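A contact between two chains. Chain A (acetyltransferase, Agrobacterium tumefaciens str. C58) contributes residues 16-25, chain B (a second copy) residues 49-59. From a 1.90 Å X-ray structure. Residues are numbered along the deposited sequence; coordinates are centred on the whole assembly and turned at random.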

# COMPACT_ATOMS: atom_id res chain seq x y z
N MSE A 16 -8.23 9.75 27.87
CA MSE A 16 -7.51 9.42 26.60
C MSE A 16 -7.84 10.44 25.52
O MSE A 16 -9.01 10.72 25.26
CB MSE A 16 -7.87 8.01 26.15
CG MSE A 16 -6.73 7.22 25.54
SE MSE A 16 -5.28 6.70 26.77
CE MSE A 16 -6.35 5.92 28.24
N ASN A 17 -6.81 11.00 24.89
CA ASN A 17 -6.98 12.05 23.88
C ASN A 17 -6.82 11.55 22.45
O ASN A 17 -5.83 10.91 22.12
CB ASN A 17 -5.99 13.19 24.11
CG ASN A 17 -6.19 13.87 25.42
OD1 ASN A 17 -5.29 13.92 26.26
ND2 ASN A 17 -7.40 14.39 25.64
N PHE A 18 -7.80 11.89 21.60
CA PHE A 18 -7.77 11.55 20.18
C PHE A 18 -7.41 12.80 19.38
O PHE A 18 -8.18 13.76 19.34
CB PHE A 18 -9.12 10.99 19.73
CG PHE A 18 -9.46 9.64 20.30
CD1 PHE A 18 -9.42 8.51 19.49
CD2 PHE A 18 -9.86 9.50 21.63
CE1 PHE A 18 -9.75 7.25 19.99
CE2 PHE A 18 -10.19 8.25 22.15
CZ PHE A 18 -10.14 7.12 21.33
N VAL A 19 -6.24 12.78 18.76
CA VAL A 19 -5.67 13.98 18.13
C VAL A 19 -5.59 13.78 16.62
O VAL A 19 -4.90 12.88 16.15
CB VAL A 19 -4.25 14.28 18.66
CG1 VAL A 19 -3.70 15.56 18.02
CG2 VAL A 19 -4.25 14.40 20.17
N LEU A 20 -6.31 14.61 15.88
CA LEU A 20 -6.29 14.56 14.41
C LEU A 20 -5.15 15.42 13.89
O LEU A 20 -4.93 16.52 14.40
CB LEU A 20 -7.62 15.07 13.84
CG LEU A 20 -7.76 15.16 12.32
CD1 LEU A 20 -7.74 13.79 11.68
CD2 LEU A 20 -9.04 15.89 11.94
N SER A 21 -4.43 14.93 12.89
CA SER A 21 -3.31 15.68 12.30
C SER A 21 -3.21 15.44 10.79
O SER A 21 -3.60 14.37 10.30
CB SER A 21 -2.00 15.30 13.00
OG SER A 21 -0.92 16.08 12.55
N ASP A 22 -2.70 16.43 10.06
CA ASP A 22 -2.51 16.32 8.61
C ASP A 22 -1.04 16.57 8.19
O ASP A 22 -0.76 16.95 7.05
CB ASP A 22 -3.47 17.26 7.85
CG ASP A 22 -3.04 18.73 7.91
OD1 ASP A 22 -2.47 19.16 8.93
OD2 ASP A 22 -3.29 19.45 6.92
N VAL A 23 -0.13 16.36 9.13
CA VAL A 23 1.31 16.46 8.85
C VAL A 23 2.02 15.14 9.11
O VAL A 23 1.65 14.39 10.03
CB VAL A 23 2.00 17.62 9.64
CG1 VAL A 23 1.42 18.96 9.23
CG2 VAL A 23 1.87 17.42 11.15
N ALA A 24 3.02 14.84 8.29
CA ALA A 24 3.84 13.65 8.46
C ALA A 24 4.57 13.71 9.80
O ALA A 24 5.02 14.78 10.23
CB ALA A 24 4.82 13.51 7.31
N ASP A 25 4.65 12.56 10.47
CA ASP A 25 5.30 12.44 11.77
C ASP A 25 5.84 11.03 11.93
O ASP A 25 5.08 10.10 12.19
CB ASP A 25 4.31 12.75 12.90
CG ASP A 25 4.99 13.01 14.24
OD1 ASP A 25 6.24 13.08 14.30
OD2 ASP A 25 4.26 13.14 15.24
N LYS B 49 -2.20 14.86 -2.43
CA LYS B 49 -1.86 13.97 -1.31
C LYS B 49 -1.62 14.73 -0.02
O LYS B 49 -0.78 15.63 0.04
CB LYS B 49 -0.65 13.10 -1.62
CG LYS B 49 -0.44 12.01 -0.56
CD LYS B 49 0.66 11.06 -0.96
CE LYS B 49 0.89 10.02 0.10
NZ LYS B 49 1.73 8.91 -0.46
N ARG B 50 -2.35 14.33 1.01
CA ARG B 50 -2.32 15.00 2.29
C ARG B 50 -2.51 13.99 3.40
O ARG B 50 -3.49 13.25 3.43
CB ARG B 50 -3.42 16.06 2.34
CG ARG B 50 -3.44 16.92 3.58
CD ARG B 50 -4.55 17.95 3.45
NE ARG B 50 -4.78 18.71 4.67
CZ ARG B 50 -5.89 19.41 4.93
NH1 ARG B 50 -6.89 19.43 4.05
NH2 ARG B 50 -5.99 20.08 6.06
N ASP B 51 -1.56 13.95 4.33
CA ASP B 51 -1.61 12.99 5.43
C ASP B 51 -2.87 13.17 6.27
O ASP B 51 -3.43 14.26 6.36
CB ASP B 51 -0.38 13.13 6.31
CG ASP B 51 0.90 12.78 5.57
OD1 ASP B 51 0.94 11.72 4.91
OD2 ASP B 51 1.86 13.57 5.63
N LEU B 52 -3.30 12.07 6.89
CA LEU B 52 -4.43 12.09 7.80
C LEU B 52 -4.14 11.06 8.91
O LEU B 52 -4.29 9.85 8.70
CB LEU B 52 -5.75 11.78 7.06
CG LEU B 52 -7.06 12.12 7.79
CD1 LEU B 52 -8.26 12.04 6.85
CD2 LEU B 52 -7.28 11.23 9.05
N ASN B 53 -3.72 11.55 10.07
CA ASN B 53 -3.42 10.69 11.20
C ASN B 53 -4.27 11.05 12.41
O ASN B 53 -4.66 12.21 12.60
CB ASN B 53 -1.95 10.80 11.60
CG ASN B 53 -0.99 10.49 10.45
OD1 ASN B 53 -1.24 9.60 9.63
ND2 ASN B 53 0.12 11.22 10.41
N ILE B 54 -4.57 10.05 13.23
CA ILE B 54 -5.23 10.26 14.49
C ILE B 54 -4.42 9.47 15.50
O ILE B 54 -4.28 8.24 15.39
CB ILE B 54 -6.69 9.79 14.49
CG1 ILE B 54 -7.50 10.58 13.47
CG2 ILE B 54 -7.30 9.93 15.90
CD1 ILE B 54 -8.60 9.78 12.84
N THR B 55 -3.86 10.18 16.48
CA THR B 55 -3.13 9.52 17.54
C THR B 55 -3.99 9.47 18.79
O THR B 55 -4.71 10.41 19.12
CB THR B 55 -1.78 10.21 17.85
OG1 THR B 55 -1.97 11.63 17.91
CG2 THR B 55 -0.75 9.88 16.77
N ILE B 56 -3.93 8.32 19.45
CA ILE B 56 -4.52 8.13 20.76
C ILE B 56 -3.38 8.36 21.75
O ILE B 56 -2.39 7.63 21.73
CB ILE B 56 -5.07 6.71 20.92
CG1 ILE B 56 -6.16 6.45 19.85
CG2 ILE B 56 -5.59 6.51 22.34
CD1 ILE B 56 -6.74 5.02 19.85
N ARG B 57 -3.53 9.37 22.60
CA ARG B 57 -2.47 9.80 23.52
C ARG B 57 -2.90 9.79 24.99
O ARG B 57 -3.97 10.27 25.34
CB ARG B 57 -1.94 11.18 23.12
CG ARG B 57 -1.23 11.19 21.78
CD ARG B 57 -1.00 12.62 21.32
NE ARG B 57 -0.28 12.69 20.05
CZ ARG B 57 1.05 12.69 19.92
NH1 ARG B 57 1.83 12.56 20.99
NH2 ARG B 57 1.61 12.78 18.72
N ASN B 58 -2.05 9.22 25.85
CA ASN B 58 -2.32 9.17 27.28
C ASN B 58 -2.07 10.51 27.99
O ASN B 58 -1.81 11.53 27.35
CB ASN B 58 -1.53 8.03 27.95
CG ASN B 58 -0.01 8.19 27.81
OD1 ASN B 58 0.72 7.19 27.76
ND2 ASN B 58 0.46 9.42 27.74
N ASP B 59 -2.13 10.49 29.32
CA ASP B 59 -1.93 11.70 30.14
C ASP B 59 -0.56 12.37 29.98
O ASP B 59 -0.44 13.58 30.22
CB ASP B 59 -2.22 11.42 31.62
CG ASP B 59 -3.69 11.63 31.98
OD1 ASP B 59 -4.11 11.12 33.04
OD2 ASP B 59 -4.42 12.31 31.22
O HOH W 1 -2.42 14.04 25.75
O HOH W 2 -2.11 12.95 15.44
O HOH W 3 0.26 16.13 4.42

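Strands 17-21 of chain A and 50-57 of chain B run antiparallel, joining the two copies edge to edge. Asn17(A), Val19(A) and Ser21(A) each make a reciprocal pair of backbone hydrogen bonds, with Arg57(B), Thr55(B) and Asn53(B); Val19(A) N to Thr55(B) O is 2.8 Å and the return bond, Thr55(B) N to Val19(A) O, 2.9 Å. Each strand alternates its side chains between two faces, and the register sets Phe18(A) beside Ile56(B) and Leu20(A) beside Ile54(B).

These four share the apolar face. Phe18(A), chi1 m, brings CE1 to 3.7 Å from CG1 of Ile56(B), while Ile54(B) CG2 lies at the ring edge. Leu20(A), in the t, p rotamer, carries CD1 across to the other strand, 3.7 Å from both Ile54(B) CG1 and Leu52(B) CD2.

The other face is more polar. With Arg57(B) at chi1 m, chi2 and chi3 t, and Thr55(B) at chi1 p, Arg57(B) NE donates to Thr55(B) OG1, two residues back on the same face, at 2.9 Å; Arg57(B) CD lies 3.9 Å from Val19(A) CG2. Water 2 joins Thr55(B) OG1 to Val19(A) O.

Beyond the last bridge, Arg50(B) is extended, chi1 to chi3 all t, so its guanidinium edge reaches Asp22(A), chi1 p: Arg50(B) NE and NH2 donate to Asp22(A) OD2 at 2.8 and 2.9 Å, forming a salt bridge.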